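Local coordinates for protein pectinesterase (Sitophilus oryzae, PDB 4PMH) that hydrolyses the methyl esters of pectin, releasing methanol, and probably serves the digestion of plant cell walls, at residues V79-G93 against T150-L164. Numbering follows the deposited sequence.
Sequences VVYIPNTKVPLTIYG and TVFWVKAPAVQIVNL
V80 and F152 lie side by side. The CB of V80 sits over one face of the F152 ring, 4.0 Å from its centroid, a CH-pi contact. With chi1 at -157° the F152 ring swings away from its own N and lies along V80, its CZ end toward I91, whose CG2 meets the ring edge. CD1 of I91 touches CG1 of V159 at 3.9 Å, and nearer the turn CG2 of I82 packs on CB of A156. These apolar groups line the inside of the corner between two parallel ladders, 80-82 beside 152-154 and 89-93 beside 160-162. This is the right-handed parallel beta-helix of pectinesterases: each segment turns a corner between two sheets, and equivalent strands of neighbouring coils stack in parallel. Backbone bonds tie the coils; I82 N to W153 O, 2.8 Å, is nearly straight. On the other face of the first ladder, the six-membered ring of W153 turns its edge to the face of Y81, planes at 82°. Y81 OH bonds Y116 and a water near T150 O. The T150 side chain lies about 8 Å from that of D200, the probable proton donor. On the second ladder, T90 OG1 donates to Q160 OE1 at 2.7 Å, from above the amide plane. R66 also bonds OG1, while Q189 holds Q160 NE2. A valine in place of T90 would probably leave Q160 OE1 without this donor and R66 without its hydroxyl acceptor. At the far end, N163 ND2 gives G93 O a bent hydrogen bond (2.9 Å, 135°) and also bonds G95 O.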
loop_
_atom_site.group_PDB
_atom_site.type_symbol
_atom_site.label_atom_id
_atom_site.label_comp_id
_atom_site.label_asym_id
_atom_site.label_seq_id
_atom_site.Cartn_x
_atom_site.Cartn_y
_atom_site.Cartn_z
ATOM N N VAL A 79 -5.099 10.154 -13.909
ATOM C CA VAL A 79 -4.153 10.069 -12.803
ATOM C C VAL A 79 -4.235 11.303 -11.917
ATOM O O VAL A 79 -4.770 12.348 -12.322
ATOM C CB VAL A 79 -2.701 9.916 -13.279
ATOM C CG1 VAL A 79 -2.506 8.580 -13.971
ATOM C CG2 VAL A 79 -2.269 11.076 -14.165
ATOM N N VAL A 80 -3.689 11.171 -10.715
ATOM C CA VAL A 80 -3.492 12.291 -9.783
ATOM C C VAL A 80 -2.067 12.196 -9.263
ATOM O O VAL A 80 -1.701 11.197 -8.632
ATOM C CB VAL A 80 -4.481 12.220 -8.607
ATOM C CG1 VAL A 80 -4.315 13.421 -7.682
ATOM C CG2 VAL A 80 -5.906 12.118 -9.120
ATOM N N TYR A 81 -1.255 13.205 -9.577
ATOM C CA TYR A 81 0.154 13.222 -9.230
ATOM C C TYR A 81 0.358 14.353 -8.242
ATOM O O TYR A 81 0.043 15.513 -8.545
ATOM C CB TYR A 81 1.048 13.471 -10.446
ATOM C CG TYR A 81 1.201 12.331 -11.446
ATOM C CD1 TYR A 81 0.647 11.082 -11.231
ATOM C CD2 TYR A 81 1.944 12.516 -12.612
ATOM C CE1 TYR A 81 0.799 10.067 -12.157
ATOM C CE2 TYR A 81 2.124 11.495 -13.538
ATOM C CZ TYR A 81 1.543 10.278 -13.305
ATOM O OH TYR A 81 1.690 9.262 -14.229
ATOM N N ILE A 82 0.865 14.006 -7.062
ATOM C CA ILE A 82 1.264 15.011 -6.063
ATOM C C ILE A 82 2.779 15.046 -6.006
ATOM O O ILE A 82 3.385 14.187 -5.383
ATOM C CB ILE A 82 0.740 14.734 -4.631
ATOM C CG1 ILE A 82 -0.705 14.231 -4.616
ATOM C CG2 ILE A 82 0.954 15.970 -3.761
ATOM C CD1 ILE A 82 -1.787 15.249 -4.873
ATOM N N PRO A 83 3.411 16.031 -6.672
ATOM C CA PRO A 83 4.857 16.178 -6.598
ATOM C C PRO A 83 5.285 16.741 -5.242
ATOM O O PRO A 83 4.463 17.271 -4.510
ATOM C CB PRO A 83 5.157 17.174 -7.717
ATOM C CG PRO A 83 3.956 18.045 -7.735
ATOM C CD PRO A 83 2.796 17.141 -7.415
ATOM N N ASN A 84 6.570 16.649 -4.937
ATOM C CA ASN A 84 7.077 17.122 -3.645
ATOM C C ASN A 84 6.753 18.606 -3.467
ATOM O O ASN A 84 6.936 19.392 -4.389
ATOM C CB ASN A 84 8.582 16.881 -3.525
ATOM C CG ASN A 84 9.061 16.809 -2.067
ATOM O OD1 ASN A 84 8.355 17.183 -1.132
ATOM N ND2 ASN A 84 10.272 16.326 -1.883
ATOM N N THR A 85 6.215 18.961 -2.304
ATOM C CA THR A 85 5.804 20.325 -2.008
ATOM C C THR A 85 5.713 20.464 -0.498
ATOM O O THR A 85 5.556 19.480 0.193
ATOM C CB THR A 85 4.419 20.667 -2.624
ATOM O OG1 THR A 85 3.972 21.941 -2.152
ATOM C CG2 THR A 85 3.347 19.627 -2.251
ATOM N N LYS A 86 5.817 21.684 0.006
ATOM C CA LYS A 86 5.662 21.952 1.445
ATOM C C LYS A 86 4.222 22.313 1.781
ATOM O O LYS A 86 3.902 22.525 2.953
ATOM C CB LYS A 86 6.563 23.111 1.904
ATOM C CG LYS A 86 8.021 23.045 1.461
ATOM C CD LYS A 86 8.695 21.756 1.900
ATOM C CE LYS A 86 10.218 21.885 1.883
ATOM N NZ LYS A 86 10.735 22.553 3.121
ATOM N N VAL A 87 3.359 22.414 0.766
ATOM C CA VAL A 87 1.932 22.647 1.020
ATOM C C VAL A 87 1.249 21.362 1.528
ATOM O O VAL A 87 1.214 20.357 0.786
ATOM C CB VAL A 87 1.171 23.105 -0.240
ATOM C CG1 VAL A 87 -0.283 23.381 0.119
ATOM C CG2 VAL A 87 1.815 24.350 -0.848
ATOM N N PRO A 88 0.683 21.383 2.766
ATOM C CA PRO A 88 -0.080 20.210 3.216
ATOM C C PRO A 88 -1.422 20.122 2.481
ATOM O O PRO A 88 -2.188 21.083 2.469
ATOM C CB PRO A 88 -0.278 20.451 4.734
ATOM C CG PRO A 88 0.548 21.656 5.055
ATOM C CD PRO A 88 0.632 22.446 3.779
ATOM N N LEU A 89 -1.703 18.961 1.898
ATOM C CA LEU A 89 -2.899 18.766 1.105
ATOM C C LEU A 89 -3.804 17.664 1.655
ATOM O O LEU A 89 -3.336 16.588 2.042
ATOM C CB LEU A 89 -2.491 18.403 -0.318
ATOM C CG LEU A 89 -1.549 19.333 -1.088
ATOM C CD1 LEU A 89 -1.228 18.706 -2.452
ATOM C CD2 LEU A 89 -2.154 20.694 -1.309
ATOM N N THR A 90 -5.106 17.950 1.694
ATOM C CA THR A 90 -6.134 16.962 1.970
ATOM C C THR A 90 -6.992 16.855 0.711
ATOM O O THR A 90 -7.529 17.856 0.241
ATOM C CB THR A 90 -6.992 17.408 3.166
ATOM O OG1 THR A 90 -6.156 17.476 4.320
ATOM C CG2 THR A 90 -8.133 16.453 3.422
ATOM N N ILE A 91 -7.078 15.660 0.146
ATOM C CA ILE A 91 -7.880 15.410 -1.039
ATOM C C ILE A 91 -8.985 14.459 -0.636
ATOM O O ILE A 91 -8.708 13.315 -0.265
ATOM C CB ILE A 91 -7.023 14.797 -2.181
ATOM C CG1 ILE A 91 -5.893 15.756 -2.581
ATOM C CG2 ILE A 91 -7.876 14.480 -3.417
ATOM C CD1 ILE A 91 -4.573 15.447 -1.930
ATOM N N TYR A 92 -10.236 14.920 -0.705
ATOM C CA TYR A 92 -11.356 14.113 -0.282
ATOM C C TYR A 92 -12.522 14.079 -1.232
ATOM O O TYR A 92 -12.819 15.056 -1.886
ATOM C CB TYR A 92 -11.831 14.543 1.098
ATOM C CG TYR A 92 -12.539 15.870 1.169
ATOM C CD1 TYR A 92 -11.837 17.043 1.350
ATOM C CD2 TYR A 92 -13.900 15.935 1.102
ATOM C CE1 TYR A 92 -12.498 18.268 1.448
ATOM C CE2 TYR A 92 -14.574 17.132 1.212
ATOM C CZ TYR A 92 -13.859 18.298 1.379
ATOM O OH TYR A 92 -14.526 19.498 1.459
ATOM N N GLY A 93 -13.190 12.937 -1.264
ATOM C CA GLY A 93 -14.374 12.752 -2.083
ATOM C C GLY A 93 -15.563 13.464 -1.442
ATOM O O GLY A 93 -15.719 13.468 -0.214
ATOM N N THR A 150 1.065 3.813 -11.672
ATOM C CA THR A 150 0.320 4.315 -10.512
ATOM C C THR A 150 -0.759 5.288 -10.911
ATOM O O THR A 150 -0.486 6.247 -11.632
ATOM C CB THR A 150 1.241 5.001 -9.481
ATOM O OG1 THR A 150 2.187 4.060 -8.961
ATOM C CG2 THR A 150 0.424 5.562 -8.316
ATOM N N VAL A 151 -1.975 5.052 -10.429
ATOM C CA VAL A 151 -3.107 5.961 -10.689
ATOM C C VAL A 151 -3.062 7.236 -9.815
ATOM O O VAL A 151 -3.200 8.343 -10.328
ATOM C CB VAL A 151 -4.461 5.217 -10.567
ATOM C CG1 VAL A 151 -5.644 6.170 -10.620
ATOM C CG2 VAL A 151 -4.559 4.150 -11.646
ATOM N N PHE A 152 -2.818 7.071 -8.521
ATOM C CA PHE A 152 -2.680 8.181 -7.570
ATOM C C PHE A 152 -1.280 8.086 -6.920
ATOM O O PHE A 152 -0.995 7.157 -6.161
ATOM C CB PHE A 152 -3.790 8.035 -6.532
ATOM C CG PHE A 152 -4.173 9.297 -5.803
ATOM C CD1 PHE A 152 -3.276 9.942 -4.955
ATOM C CD2 PHE A 152 -5.483 9.765 -5.862
ATOM C CE1 PHE A 152 -3.663 11.078 -4.248
ATOM C CE2 PHE A 152 -5.881 10.885 -5.148
ATOM C CZ PHE A 152 -4.962 11.541 -4.329
ATOM N N TRP A 153 -0.410 9.059 -7.218
ATOM C CA TRP A 153 1.016 8.987 -6.912
ATOM C C TRP A 153 1.402 10.146 -5.980
ATOM O O TRP A 153 1.371 11.298 -6.380
ATOM C CB TRP A 153 1.812 9.076 -8.214
ATOM C CG TRP A 153 3.274 8.699 -8.116
ATOM C CD1 TRP A 153 4.056 8.642 -6.991
ATOM C CD2 TRP A 153 4.132 8.369 -9.212
ATOM N NE1 TRP A 153 5.338 8.276 -7.319
ATOM C CE2 TRP A 153 5.411 8.107 -8.680
ATOM C CE3 TRP A 153 3.934 8.248 -10.594
ATOM C CZ2 TRP A 153 6.481 7.722 -9.476
ATOM C CZ3 TRP A 153 5.003 7.881 -11.391
ATOM C CH2 TRP A 153 6.262 7.614 -10.832
ATOM N N VAL A 154 1.744 9.829 -4.734
ATOM C CA VAL A 154 2.008 10.850 -3.720
ATOM C C VAL A 154 3.502 10.893 -3.427
ATOM O O VAL A 154 4.046 9.939 -2.872
ATOM C CB VAL A 154 1.259 10.546 -2.411
ATOM C CG1 VAL A 154 1.507 11.643 -1.381
ATOM C CG2 VAL A 154 -0.222 10.375 -2.667
ATOM N N LYS A 155 4.143 11.999 -3.812
ATOM C CA LYS A 155 5.540 12.294 -3.513
ATOM C C LYS A 155 5.711 13.499 -2.592
ATOM O O LYS A 155 6.790 14.058 -2.550
ATOM C CB LYS A 155 6.307 12.570 -4.817
ATOM C CG LYS A 155 6.467 11.338 -5.683
ATOM C CD LYS A 155 7.137 11.642 -7.020
ATOM C CE LYS A 155 8.657 11.561 -6.949
ATOM N NZ LYS A 155 9.166 10.163 -6.944
ATOM N N ALA A 156 4.668 13.919 -1.882
ATOM C CA ALA A 156 4.778 15.012 -0.937
ATOM C C ALA A 156 4.420 14.496 0.443
ATOM O O ALA A 156 3.573 13.617 0.575
ATOM C CB ALA A 156 3.840 16.159 -1.316
ATOM N N PRO A 157 5.066 15.041 1.484
ATOM C CA PRO A 157 4.697 14.683 2.854
ATOM C C PRO A 157 3.379 15.298 3.278
ATOM O O PRO A 157 2.920 16.244 2.670
ATOM C CB PRO A 157 5.845 15.255 3.703
ATOM C CG PRO A 157 6.448 16.327 2.879
ATOM C CD PRO A 157 6.224 15.957 1.431
ATOM N N ALA A 158 2.754 14.736 4.306
ATOM C CA ALA A 158 1.613 15.394 4.956
ATOM C C ALA A 158 0.292 15.378 4.168
ATOM O O ALA A 158 -0.653 16.113 4.494
ATOM C CB ALA A 158 1.982 16.841 5.289
ATOM N N VAL A 159 0.229 14.554 3.126
ATOM C CA VAL A 159 -0.975 14.420 2.360
ATOM C C VAL A 159 -1.977 13.551 3.107
ATOM O O VAL A 159 -1.615 12.503 3.661
ATOM C CB VAL A 159 -0.694 13.770 0.980
ATOM C CG1 VAL A 159 -1.990 13.496 0.262
ATOM C CG2 VAL A 159 0.195 14.672 0.158
ATOM N N GLN A 160 -3.235 13.989 3.082
ATOM C CA GLN A 160 -4.361 13.228 3.573
ATOM C C GLN A 160 -5.257 12.841 2.372
ATOM O O GLN A 160 -5.587 13.693 1.531
ATOM C CB GLN A 160 -5.162 14.056 4.600
ATOM C CG GLN A 160 -4.363 14.470 5.836
ATOM C CD GLN A 160 -5.186 15.281 6.829
ATOM O OE1 GLN A 160 -6.225 15.856 6.478
ATOM N NE2 GLN A 160 -4.709 15.367 8.059
ATOM N N ILE A 161 -5.615 11.556 2.279
ATOM C CA ILE A 161 -6.503 11.057 1.233
ATOM C C ILE A 161 -7.711 10.479 1.950
ATOM O O ILE A 161 -7.556 9.601 2.794
ATOM C CB ILE A 161 -5.831 9.950 0.373
ATOM C CG1 ILE A 161 -4.596 10.475 -0.346
ATOM C CG2 ILE A 161 -6.818 9.431 -0.657
ATOM C CD1 ILE A 161 -3.800 9.377 -1.059
ATOM N N VAL A 162 -8.904 10.972 1.633
ATOM C CA VAL A 162 -10.077 10.718 2.472
ATOM C C VAL A 162 -11.305 10.464 1.619
ATOM O O VAL A 162 -11.506 11.148 0.620
ATOM C CB VAL A 162 -10.365 11.944 3.356
ATOM C CG1 VAL A 162 -11.516 11.679 4.323
ATOM C CG2 VAL A 162 -9.105 12.366 4.083
ATOM N N ASN A 163 -12.123 9.491 2.021
ATOM C CA ASN A 163 -13.456 9.309 1.447
ATOM C C ASN A 163 -13.470 9.224 -0.091
ATOM O O ASN A 163 -14.203 9.918 -0.766
ATOM C CB ASN A 163 -14.390 10.435 1.931
ATOM C CG ASN A 163 -15.859 10.140 1.651
ATOM O OD1 ASN A 163 -16.285 8.994 1.704
ATOM N ND2 ASN A 163 -16.633 11.173 1.370
ATOM N N LEU A 164 -12.683 8.337 -0.657
ATOM C CA LEU A 164 -12.717 8.189 -2.090
ATOM C C LEU A 164 -12.137 6.837 -2.464
ATOM O O LEU A 164 -11.564 6.130 -1.623
ATOM C CB LEU A 164 -11.964 9.354 -2.768
ATOM C CG LEU A 164 -10.518 9.624 -2.352
ATOM C CD1 LEU A 164 -9.572 8.592 -2.961
ATOM C CD2 LEU A 164 -10.084 11.028 -2.753
HETATM O O HOH W 1 1.395 6.848 -13.119
HETATM O O HOH W 2 3.788 19.030 2.636
HETATM O O HOH W 3 0.795 17.574 1.231
#